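Local coordinates for 462aa long hypothetical selenium-binding protein (Sulfolobus tokodaii, PDB 2ECE) that is of unknown function but belongs to the selenium-binding protein family, may therefore bind selenium, and folds as a beta propeller, at residues 253-258 with 323-328; 266-271 with 282-287; 336-341 with 382-387. All blocks are in the same frame, centred on the assembly; numbering follows the deposited sequence.

Contact 1 of 3, residues 253-258 with 323-328; sequences ALELRP and VTDIDI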
loop_
_atom_site.group_PDB
_atom_site.type_symbol
_atom_site.label_atom_id
_atom_site.label_comp_id
_atom_site.label_asym_id
_atom_site.label_seq_id
_atom_site.Cartn_x
_atom_site.Cartn_y
_atom_site.Cartn_z
ATOM N N ALA A 253 -1.537 3.288 -12.509
ATOM C CA ALA A 253 -1.373 1.854 -12.316
ATOM C C ALA A 253 -0.701 1.817 -10.937
ATOM O O ALA A 253 0.528 1.971 -10.863
ATOM C CB ALA A 253 -0.449 1.280 -13.400
ATOM N N LEU A 254 -1.461 1.586 -9.866
ATOM C CA LEU A 254 -0.916 1.621 -8.537
ATOM C C LEU A 254 -0.399 0.257 -7.987
ATOM O O LEU A 254 0.755 -0.122 -8.229
ATOM C CB LEU A 254 -2.002 2.300 -7.572
ATOM C CG LEU A 254 -2.287 3.749 -8.060
ATOM C CD1 LEU A 254 -2.976 4.448 -6.921
ATOM C CD2 LEU A 254 -1.023 4.543 -8.455
ATOM N N GLU A 255 -1.144 -0.210 -6.958
ATOM C CA GLU A 255 -0.814 -1.383 -6.154
ATOM C C GLU A 255 -0.704 -2.729 -6.798
ATOM O O GLU A 255 -1.662 -3.228 -7.420
ATOM C CB GLU A 255 -1.784 -1.483 -4.944
ATOM C CG GLU A 255 -1.864 -0.260 -4.022
ATOM C CD GLU A 255 -0.577 0.037 -3.262
ATOM O OE1 GLU A 255 0.154 -0.913 -2.925
ATOM O OE2 GLU A 255 -0.303 1.225 -2.980
ATOM N N LEU A 256 0.460 -3.344 -6.604
ATOM C CA LEU A 256 0.773 -4.639 -7.225
ATOM C C LEU A 256 0.661 -5.764 -6.232
ATOM O O LEU A 256 1.324 -5.732 -5.193
ATOM C CB LEU A 256 2.197 -4.632 -7.819
ATOM C CG LEU A 256 2.359 -3.940 -9.171
ATOM C CD1 LEU A 256 3.815 -3.594 -9.422
ATOM C CD2 LEU A 256 1.814 -4.855 -10.256
ATOM N N ARG A 257 -0.160 -6.764 -6.532
ATOM C CA ARG A 257 -0.334 -7.856 -5.588
ATOM C C ARG A 257 -0.227 -9.245 -6.205
ATOM O O ARG A 257 -1.199 -9.779 -6.737
ATOM C CB ARG A 257 -1.688 -7.726 -4.879
ATOM C CG ARG A 257 -1.866 -6.442 -4.064
ATOM C CD ARG A 257 -0.993 -6.414 -2.797
ATOM N NE ARG A 257 -1.289 -5.239 -1.971
ATOM C CZ ARG A 257 -0.794 -4.022 -2.176
ATOM N NH1 ARG A 257 0.046 -3.797 -3.176
ATOM N NH2 ARG A 257 -1.167 -3.018 -1.395
ATOM N N PRO A 258 0.976 -9.833 -6.170
ATOM C CA PRO A 258 1.188 -11.177 -6.721
ATOM C C PRO A 258 0.389 -12.129 -5.818
ATOM O O PRO A 258 0.141 -11.799 -4.654
ATOM C CB PRO A 258 2.691 -11.402 -6.525
ATOM C CG PRO A 258 3.267 -10.003 -6.506
ATOM C CD PRO A 258 2.244 -9.238 -5.706
ATOM N N VAL A 323 -10.664 3.402 -6.984
ATOM C CA VAL A 323 -10.111 2.244 -6.290
ATOM C C VAL A 323 -8.618 2.517 -6.180
ATOM O O VAL A 323 -7.897 2.446 -7.176
ATOM C CB VAL A 323 -10.357 0.949 -7.091
ATOM C CG1 VAL A 323 -9.644 -0.227 -6.424
ATOM C CG2 VAL A 323 -11.867 0.671 -7.167
ATOM N N THR A 324 -8.166 2.839 -4.968
ATOM C CA THR A 324 -6.762 3.168 -4.726
ATOM C C THR A 324 -5.891 2.073 -4.099
ATOM O O THR A 324 -4.664 2.127 -4.205
ATOM C CB THR A 324 -6.653 4.422 -3.845
ATOM O OG1 THR A 324 -7.426 4.231 -2.655
ATOM C CG2 THR A 324 -7.166 5.649 -4.591
ATOM N N ASP A 325 -6.505 1.099 -3.434
ATOM C CA ASP A 325 -5.739 0.015 -2.830
ATOM C C ASP A 325 -6.418 -1.344 -2.999
ATOM O O ASP A 325 -7.645 -1.433 -3.120
ATOM C CB ASP A 325 -5.503 0.279 -1.334
ATOM C CG ASP A 325 -4.482 -0.684 -0.725
ATOM O OD1 ASP A 325 -3.429 -0.886 -1.353
ATOM O OD2 ASP A 325 -4.717 -1.227 0.377
ATOM N N ILE A 326 -5.601 -2.395 -3.025
ATOM C CA ILE A 326 -6.087 -3.769 -3.133
ATOM C C ILE A 326 -5.202 -4.632 -2.240
ATOM O O ILE A 326 -4.048 -4.279 -1.966
ATOM C CB ILE A 326 -6.012 -4.328 -4.582
ATOM C CG1 ILE A 326 -4.595 -4.170 -5.139
ATOM C CG2 ILE A 326 -7.037 -3.638 -5.459
ATOM C CD1 ILE A 326 -4.332 -4.986 -6.399
ATOM N N ASP A 327 -5.742 -5.757 -1.787
ATOM C CA ASP A 327 -4.986 -6.655 -0.928
ATOM C C ASP A 327 -5.623 -8.039 -1.030
ATOM O O ASP A 327 -6.841 -8.157 -1.097
ATOM C CB ASP A 327 -5.022 -6.136 0.510
ATOM C CG ASP A 327 -3.785 -6.514 1.301
ATOM O OD1 ASP A 327 -2.765 -6.883 0.683
ATOM O OD2 ASP A 327 -3.826 -6.425 2.546
ATOM N N ILE A 328 -4.791 -9.075 -1.045
ATOM C CA ILE A 328 -5.267 -10.452 -1.172
ATOM C C ILE A 328 -5.051 -11.250 0.110
ATOM O O ILE A 328 -3.991 -11.159 0.737
ATOM C CB ILE A 328 -4.518 -11.175 -2.316
ATOM C CG1 ILE A 328 -4.643 -10.373 -3.613
ATOM C CG2 ILE A 328 -5.062 -12.586 -2.491
ATOM C CD1 ILE A 328 -3.753 -10.888 -4.726
HETATM O O HOH W 1 -2.033 3.143 -3.211
HETATM O O HOH W 2 -2.889 -3.093 1.186
#

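Contact 2 of 3, residues 266-271 with 282-287; sequences MGFINM and IWLWFY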
loop_
_atom_site.group_PDB
_atom_site.type_symbol
_atom_site.label_atom_id
_atom_site.label_comp_id
_atom_site.label_asym_id
_atom_site.label_seq_id
_atom_site.Cartn_x
_atom_site.Cartn_y
_atom_site.Cartn_z
ATOM N N MET A 266 1.072 -15.049 -11.240
ATOM C CA MET A 266 0.066 -14.054 -11.507
ATOM C C MET A 266 -0.178 -13.196 -10.277
ATOM O O MET A 266 0.316 -13.475 -9.182
ATOM C CB MET A 266 -1.237 -14.731 -11.927
ATOM C CG MET A 266 -1.740 -15.769 -10.935
ATOM S SD MET A 266 -3.341 -16.448 -11.454
ATOM C CE MET A 266 -2.820 -17.430 -12.865
ATOM N N GLY A 267 -0.968 -12.153 -10.490
ATOM C CA GLY A 267 -1.313 -11.228 -9.436
ATOM C C GLY A 267 -2.227 -10.158 -10.000
ATOM O O GLY A 267 -2.561 -10.180 -11.191
ATOM N N PHE A 268 -2.621 -9.213 -9.154
ATOM C CA PHE A 268 -3.516 -8.135 -9.568
ATOM C C PHE A 268 -2.902 -6.746 -9.443
ATOM O O PHE A 268 -1.836 -6.563 -8.840
ATOM C CB PHE A 268 -4.801 -8.153 -8.732
ATOM C CG PHE A 268 -5.574 -9.441 -8.823
ATOM C CD1 PHE A 268 -5.245 -10.527 -8.017
ATOM C CD2 PHE A 268 -6.637 -9.564 -9.721
ATOM C CE1 PHE A 268 -5.967 -11.725 -8.100
ATOM C CE2 PHE A 268 -7.368 -10.755 -9.814
ATOM C CZ PHE A 268 -7.030 -11.838 -9.001
ATOM N N ILE A 269 -3.594 -5.778 -10.040
ATOM C CA ILE A 269 -3.209 -4.373 -9.979
ATOM C C ILE A 269 -4.446 -3.540 -10.279
ATOM O O ILE A 269 -5.296 -3.929 -11.090
ATOM C CB ILE A 269 -2.095 -3.995 -10.987
ATOM C CG1 ILE A 269 -1.680 -2.536 -10.755
ATOM C CG2 ILE A 269 -2.583 -4.162 -12.415
ATOM C CD1 ILE A 269 -0.477 -2.082 -11.576
ATOM N N ASN A 270 -4.554 -2.404 -9.603
ATOM C CA ASN A 270 -5.682 -1.514 -9.801
ATOM C C ASN A 270 -5.325 -0.315 -10.678
ATOM O O ASN A 270 -4.239 0.266 -10.554
ATOM C CB ASN A 270 -6.207 -1.022 -8.444
ATOM C CG ASN A 270 -5.144 -0.281 -7.625
ATOM O OD1 ASN A 270 -4.042 -0.787 -7.403
ATOM N ND2 ASN A 270 -5.483 0.914 -7.160
ATOM N N MET A 271 -6.233 0.013 -11.591
ATOM C CA MET A 271 -6.095 1.174 -12.458
ATOM C C MET A 271 -7.143 2.085 -11.849
ATOM O O MET A 271 -8.332 1.772 -11.882
ATOM C CB MET A 271 -6.461 0.843 -13.907
ATOM C CG MET A 271 -5.393 0.080 -14.667
ATOM S SD MET A 271 -3.720 0.782 -14.482
ATOM C CE MET A 271 -3.922 2.401 -15.198
ATOM N N ILE A 282 -9.706 -3.518 -12.250
ATOM C CA ILE A 282 -8.698 -4.384 -11.660
ATOM C C ILE A 282 -8.208 -5.277 -12.784
ATOM O O ILE A 282 -9.006 -5.822 -13.550
ATOM C CB ILE A 282 -9.283 -5.251 -10.536
ATOM C CG1 ILE A 282 -9.828 -4.349 -9.423
ATOM C CG2 ILE A 282 -8.220 -6.198 -10.004
ATOM C CD1 ILE A 282 -8.821 -3.325 -8.903
ATOM N N TRP A 283 -6.894 -5.414 -12.892
ATOM C CA TRP A 283 -6.311 -6.222 -13.942
ATOM C C TRP A 283 -5.517 -7.388 -13.390
ATOM O O TRP A 283 -4.822 -7.258 -12.383
ATOM C CB TRP A 283 -5.410 -5.358 -14.822
ATOM C CG TRP A 283 -6.150 -4.326 -15.617
ATOM C CD1 TRP A 283 -6.823 -3.236 -15.136
ATOM C CD2 TRP A 283 -6.282 -4.282 -17.041
ATOM N NE1 TRP A 283 -7.363 -2.515 -16.176
ATOM C CE2 TRP A 283 -7.047 -3.136 -17.356
ATOM C CE3 TRP A 283 -5.829 -5.101 -18.083
ATOM C CZ2 TRP A 283 -7.369 -2.788 -18.674
ATOM C CZ3 TRP A 283 -6.151 -4.753 -19.400
ATOM C CH2 TRP A 283 -6.913 -3.607 -19.679
ATOM N N LEU A 284 -5.635 -8.529 -14.063
ATOM C CA LEU A 284 -4.919 -9.738 -13.680
ATOM C C LEU A 284 -3.744 -9.917 -14.630
ATOM O O LEU A 284 -3.938 -10.058 -15.837
ATOM C CB LEU A 284 -5.842 -10.960 -13.790
ATOM C CG LEU A 284 -5.242 -12.356 -13.576
ATOM C CD1 LEU A 284 -4.801 -12.504 -12.133
ATOM C CD2 LEU A 284 -6.280 -13.429 -13.923
ATOM N N TRP A 285 -2.527 -9.881 -14.099
ATOM C CA TRP A 285 -1.352 -10.099 -14.932
ATOM C C TRP A 285 -0.949 -11.541 -14.652
ATOM O O TRP A 285 -1.005 -11.988 -13.507
ATOM C CB TRP A 285 -0.216 -9.123 -14.580
ATOM C CG TRP A 285 0.038 -8.892 -13.106
ATOM C CD1 TRP A 285 -0.576 -7.968 -12.300
ATOM C CD2 TRP A 285 1.008 -9.554 -12.286
ATOM N NE1 TRP A 285 -0.042 -8.010 -11.036
ATOM C CE2 TRP A 285 0.933 -8.973 -10.998
ATOM C CE3 TRP A 285 1.937 -10.577 -12.515
ATOM C CZ2 TRP A 285 1.753 -9.384 -9.939
ATOM C CZ3 TRP A 285 2.753 -10.987 -11.462
ATOM C CH2 TRP A 285 2.654 -10.387 -10.188
ATOM N N PHE A 286 -0.564 -12.269 -15.695
ATOM C CA PHE A 286 -0.196 -13.674 -15.545
ATOM C C PHE A 286 0.734 -14.156 -16.658
ATOM O O PHE A 286 0.721 -13.613 -17.765
ATOM C CB PHE A 286 -1.472 -14.524 -15.526
ATOM C CG PHE A 286 -2.319 -14.381 -16.766
ATOM C CD1 PHE A 286 -2.225 -15.306 -17.800
ATOM C CD2 PHE A 286 -3.197 -13.306 -16.908
ATOM C CE1 PHE A 286 -2.990 -15.171 -18.960
ATOM C CE2 PHE A 286 -3.966 -13.158 -18.065
ATOM C CZ PHE A 286 -3.861 -14.096 -19.094
ATOM N N TYR A 287 1.540 -15.173 -16.360
ATOM C CA TYR A 287 2.464 -15.726 -17.349
ATOM C C TYR A 287 1.866 -16.999 -17.934
ATOM O O TYR A 287 1.482 -17.907 -17.203
ATOM C CB TYR A 287 3.821 -16.028 -16.710
ATOM C CG TYR A 287 4.887 -16.442 -17.701
ATOM C CD1 TYR A 287 5.151 -17.791 -17.956
ATOM C CD2 TYR A 287 5.635 -15.485 -18.386
ATOM C CE1 TYR A 287 6.140 -18.173 -18.868
ATOM C CE2 TYR A 287 6.622 -15.856 -19.295
ATOM C CZ TYR A 287 6.871 -17.200 -19.530
ATOM O OH TYR A 287 7.858 -17.568 -20.417
#

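Contact 3 of 3, residues 336-341 with 382-387; sequences YLSLWG and APQMLE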
loop_
_atom_site.group_PDB
_atom_site.type_symbol
_atom_site.label_atom_id
_atom_site.label_comp_id
_atom_site.label_asym_id
_atom_site.label_seq_id
_atom_site.Cartn_x
_atom_site.Cartn_y
_atom_site.Cartn_z
ATOM N N TYR A 336 -9.558 -7.854 -1.867
ATOM C CA TYR A 336 -10.291 -6.754 -1.247
ATOM C C TYR A 336 -9.915 -5.453 -1.930
ATOM O O TYR A 336 -8.748 -5.242 -2.252
ATOM C CB TYR A 336 -9.980 -6.663 0.249
ATOM C CG TYR A 336 -10.446 -7.864 1.037
ATOM C CD1 TYR A 336 -9.658 -9.014 1.122
ATOM C CD2 TYR A 336 -11.692 -7.866 1.667
ATOM C CE1 TYR A 336 -10.103 -10.142 1.821
ATOM C CE2 TYR A 336 -12.150 -8.986 2.365
ATOM C CZ TYR A 336 -11.353 -10.120 2.437
ATOM O OH TYR A 336 -11.810 -11.231 3.111
ATOM N N LEU A 337 -10.904 -4.596 -2.167
ATOM C CA LEU A 337 -10.644 -3.313 -2.802
ATOM C C LEU A 337 -11.257 -2.221 -1.952
ATOM O O LEU A 337 -12.250 -2.440 -1.253
ATOM C CB LEU A 337 -11.295 -3.194 -4.191
ATOM C CG LEU A 337 -11.531 -4.268 -5.256
ATOM C CD1 LEU A 337 -11.952 -3.549 -6.537
ATOM C CD2 LEU A 337 -10.301 -5.101 -5.508
ATOM N N SER A 338 -10.667 -1.034 -2.020
ATOM C CA SER A 338 -11.211 0.104 -1.308
ATOM C C SER A 338 -11.670 1.052 -2.411
ATOM O O SER A 338 -11.055 1.121 -3.479
ATOM C CB SER A 338 -10.140 0.770 -0.440
ATOM O OG SER A 338 -9.089 1.305 -1.234
ATOM N N LEU A 339 -12.778 1.745 -2.177
ATOM C CA LEU A 339 -13.285 2.709 -3.142
ATOM C C LEU A 339 -13.238 4.022 -2.388
ATOM O O LEU A 339 -14.144 4.352 -1.624
ATOM C CB LEU A 339 -14.724 2.385 -3.565
ATOM C CG LEU A 339 -14.944 1.368 -4.692
ATOM C CD1 LEU A 339 -14.614 -0.036 -4.205
ATOM C CD2 LEU A 339 -16.400 1.434 -5.156
ATOM N N TRP A 340 -12.154 4.755 -2.600
ATOM C CA TRP A 340 -11.921 6.021 -1.928
ATOM C C TRP A 340 -12.839 7.145 -2.395
ATOM O O TRP A 340 -12.958 8.166 -1.726
ATOM C CB TRP A 340 -10.463 6.424 -2.130
ATOM C CG TRP A 340 -10.009 7.505 -1.218
ATOM C CD1 TRP A 340 -9.906 7.444 0.144
ATOM C CD2 TRP A 340 -9.529 8.798 -1.601
ATOM N NE1 TRP A 340 -9.381 8.623 0.634
ATOM C CE2 TRP A 340 -9.146 9.471 -0.417
ATOM C CE3 TRP A 340 -9.391 9.458 -2.831
ATOM C CZ2 TRP A 340 -8.623 10.763 -0.429
ATOM C CZ3 TRP A 340 -8.868 10.749 -2.840
ATOM C CH2 TRP A 340 -8.496 11.385 -1.647
ATOM N N GLY A 341 -13.481 6.961 -3.545
ATOM C CA GLY A 341 -14.381 7.983 -4.049
ATOM C C GLY A 341 -15.794 7.726 -3.563
ATOM O O GLY A 341 -16.365 8.517 -2.816
ATOM N N ALA A 382 -12.778 8.341 3.011
ATOM C CA ALA A 382 -13.350 7.050 2.639
ATOM C C ALA A 382 -12.274 5.975 2.792
ATOM O O ALA A 382 -11.132 6.285 3.123
ATOM C CB ALA A 382 -13.839 7.103 1.202
ATOM N N PRO A 383 -12.629 4.697 2.569
ATOM C CA PRO A 383 -11.621 3.638 2.701
ATOM C C PRO A 383 -10.494 3.865 1.694
ATOM O O PRO A 383 -10.739 4.273 0.559
ATOM C CB PRO A 383 -12.403 2.373 2.382
ATOM C CG PRO A 383 -13.801 2.713 2.811
ATOM C CD PRO A 383 -13.959 4.119 2.293
ATOM N N GLN A 384 -9.259 3.741 2.159
ATOM C CA GLN A 384 -8.111 3.875 1.274
ATOM C C GLN A 384 -7.217 2.640 1.451
ATOM O O GLN A 384 -7.413 1.618 0.791
ATOM C CB GLN A 384 -7.378 5.172 1.601
ATOM C CG GLN A 384 -6.589 5.779 0.461
ATOM C CD GLN A 384 -5.423 4.907 0.025
ATOM O OE1 GLN A 384 -5.587 3.981 -0.771
ATOM N NE2 GLN A 384 -4.240 5.194 0.558
ATOM N N MET A 385 -6.261 2.720 2.368
ATOM C CA MET A 385 -5.377 1.588 2.606
ATOM C C MET A 385 -6.105 0.496 3.371
ATOM O O MET A 385 -6.945 0.771 4.228
ATOM C CB MET A 385 -4.127 1.996 3.391
ATOM C CG MET A 385 -3.066 2.696 2.564
ATOM S SD MET A 385 -2.729 1.903 0.981
ATOM C CE MET A 385 -1.837 0.419 1.496
ATOM N N LEU A 386 -5.775 -0.749 3.042
ATOM C CA LEU A 386 -6.370 -1.913 3.687
ATOM C C LEU A 386 -5.256 -2.849 4.119
ATOM O O LEU A 386 -4.158 -2.827 3.553
ATOM C CB LEU A 386 -7.251 -2.693 2.699
ATOM C CG LEU A 386 -8.372 -2.007 1.923
ATOM C CD1 LEU A 386 -8.905 -2.945 0.845
ATOM C CD2 LEU A 386 -9.480 -1.613 2.887
ATOM N N GLU A 387 -5.527 -3.663 5.128
ATOM C CA GLU A 387 -4.557 -4.667 5.538
ATOM C C GLU A 387 -5.329 -5.830 6.135
ATOM O O GLU A 387 -6.309 -5.629 6.849
ATOM C CB GLU A 387 -3.540 -4.123 6.529
ATOM C CG GLU A 387 -2.327 -5.042 6.598
ATOM C CD GLU A 387 -1.918 -5.529 5.216
ATOM O OE1 GLU A 387 -1.242 -4.769 4.490
ATOM O OE2 GLU A 387 -2.298 -6.668 4.841
#

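Contact 1 of 3, residues 253-258 with 323-328
In both E255 (chi1 -56°) and R257 (chi1 -61°) CG lies anti to the carbonyl carbon, and both chains bend at chi2. Carboxylate and guanidinium so meet on one side of strand 253-258. R257 NH1 and R257 NH2 grip the same atom, E255 OE1, end-on at 2.9 Å each, and that oxygen lies in the guanidinium plane. NH1 uses its anti lone pair, while NH2 meets it from above the carboxylate plane. R257 NH1 also donates to L256 O at 3.1 Å, which fixes the turn of the group.

D325 answers from the other segment with CG anti to its backbone N (chi1 -169°). Its OD1 forms a salt bridge with R257 NH2 at 3.1 Å. D325 OD2 shares a water with R257 NH2 and also accepts from L386 N. D327 OD1 makes a long salt bridge with R257 NE, a weak hydrogen bond of 3.5 Å. E255 OE1 and D325 OD1 are 3.9 Å apart, a repulsion that the arginine charge probably offsets. A second water links E255 OE2 to T324 O, and H75 also bonds E255 OE2.

I326 and the aliphatic part of R257 run alongside in opposite senses, with I326 CD1 3.7 Å from R257 CG. The strand axes are nearly parallel and 7.2 Å apart at their closest, so side chains make the join. This buried salt-bridge network ties the innermost strands of neighbouring blades in a seven-bladed beta propeller.

Contact 2 of 3, residues 266-271 with 282-287
The straightest bond runs from W283 N to I269 O, 2.8 Å with an angle of 174° at the hydrogen. The return bond from I269 N to W283 O is weak. G267 and W285 form the next hydrogen-bonded pair: W285 N reaches G267 O at 2.9 Å, and G267 N reaches W285 O at 3.0 Å. Both run nearly along the C=O axes.

W285 makes one more bond with its side chain. Its CG sits in the crowded position between backbone N and carbonyl carbon (chi1 43°), which folds the indole over the partner strand. W285 NE1 donates to F268 O at 3.2 Å, coming from above the carbonyl plane. The ring lies flat on the backbone of G267, whose CA is 3.8 Å from the centroid of the six-membered ring, a CH-pi contact. G267 has no side chain to hold the indole off.

On the opposite face of the sheet, L284 CD1 sits over the F268 ring, 4.0 Å from its centroid, while I282 CG2 touches F268 CD2. M266 CB meets F286 CB at 3.6 Å. On the W285 face, M271 CG packs against W283, whose NE1 bonds S281 OG. This is an antiparallel hairpin inside a propeller blade. W285 grips the partner strand with three bonds, two from its backbone and one from its indole. The ring N-H of this buried residue thus has an acceptor.

Contact 3 of 3, residues 336-341 with 382-387
The W340 indole takes Q384 over one face: Q384 CG is 4.1 Å from the centroid of the five-membered ring, a CH-pi contact. Two carbonyl oxygens lie at the ring edge, near its plane. They are P383 O, 3.3 Å from W340 CD1, and A382 O. The ring also pairs edge-to-face with Y410, and W340 NE1 donates to N399 O. The Q384 amide is turned 89° to the indole, so it does not stack. Instead, Q384 OE1 bonds T324 OG1 and Q384 NE2 bonds S400 O. CG lies anti to the backbone N in both W340 (chi1 -165°) and Q384. Q384 CB and CG lie against the indole, and the bend at chi2 turns the amide off it, toward T324 and S400.

Segment 336-341 runs off the end of the second strand of one beta-propeller blade. Segment 382-387 leads into the innermost strand of the next. Here strand 336-339 and the loop residue W340 of one blade meet the loop 382-385 and the first strand residue, L386, of the next.

Between the two segments one hydrogen bond forms. S338 OG donates to Q384 O at 2.6 Å, in the carbonyl plane and on a lone pair, with a C=O...donor angle of 127°. The serine oxygen sits between its own backbone N and carbonyl carbon, and also takes a weak bond from D325 N. Next to this bond L386 and P383 pack on S338 and Y336 through carbon atoms. L386 CD1 lies 3.9 Å from Y336 CB, and L386 CG lies 4.1 Å from S338 CB. P383 CB lies 4.0 Å from S338 CB. Separately, A382 CB presses on W340 O at 3.2 Å, an oxygen that also bonds Y410 OH.

Overall arrangement
Strand 250-258 opens a blade and carries the first half of contact 1. The chain then turns back through strands 266-274 and 280-288, where contact 2 closes a short hairpin loop. This hairpin is nested inside the larger loop that contact 1 closes at residues 323-328, the start of the next blade. Contact 3 follows in series: it opens at 336-341 and closes at 382-387, at the entry to a third blade. Contact 2 therefore holds one blade together, while contacts 1 and 3 each join neighbouring blades. Contacts 2 and 3, with centres about 17 Å apart, still touch between I282 and L337.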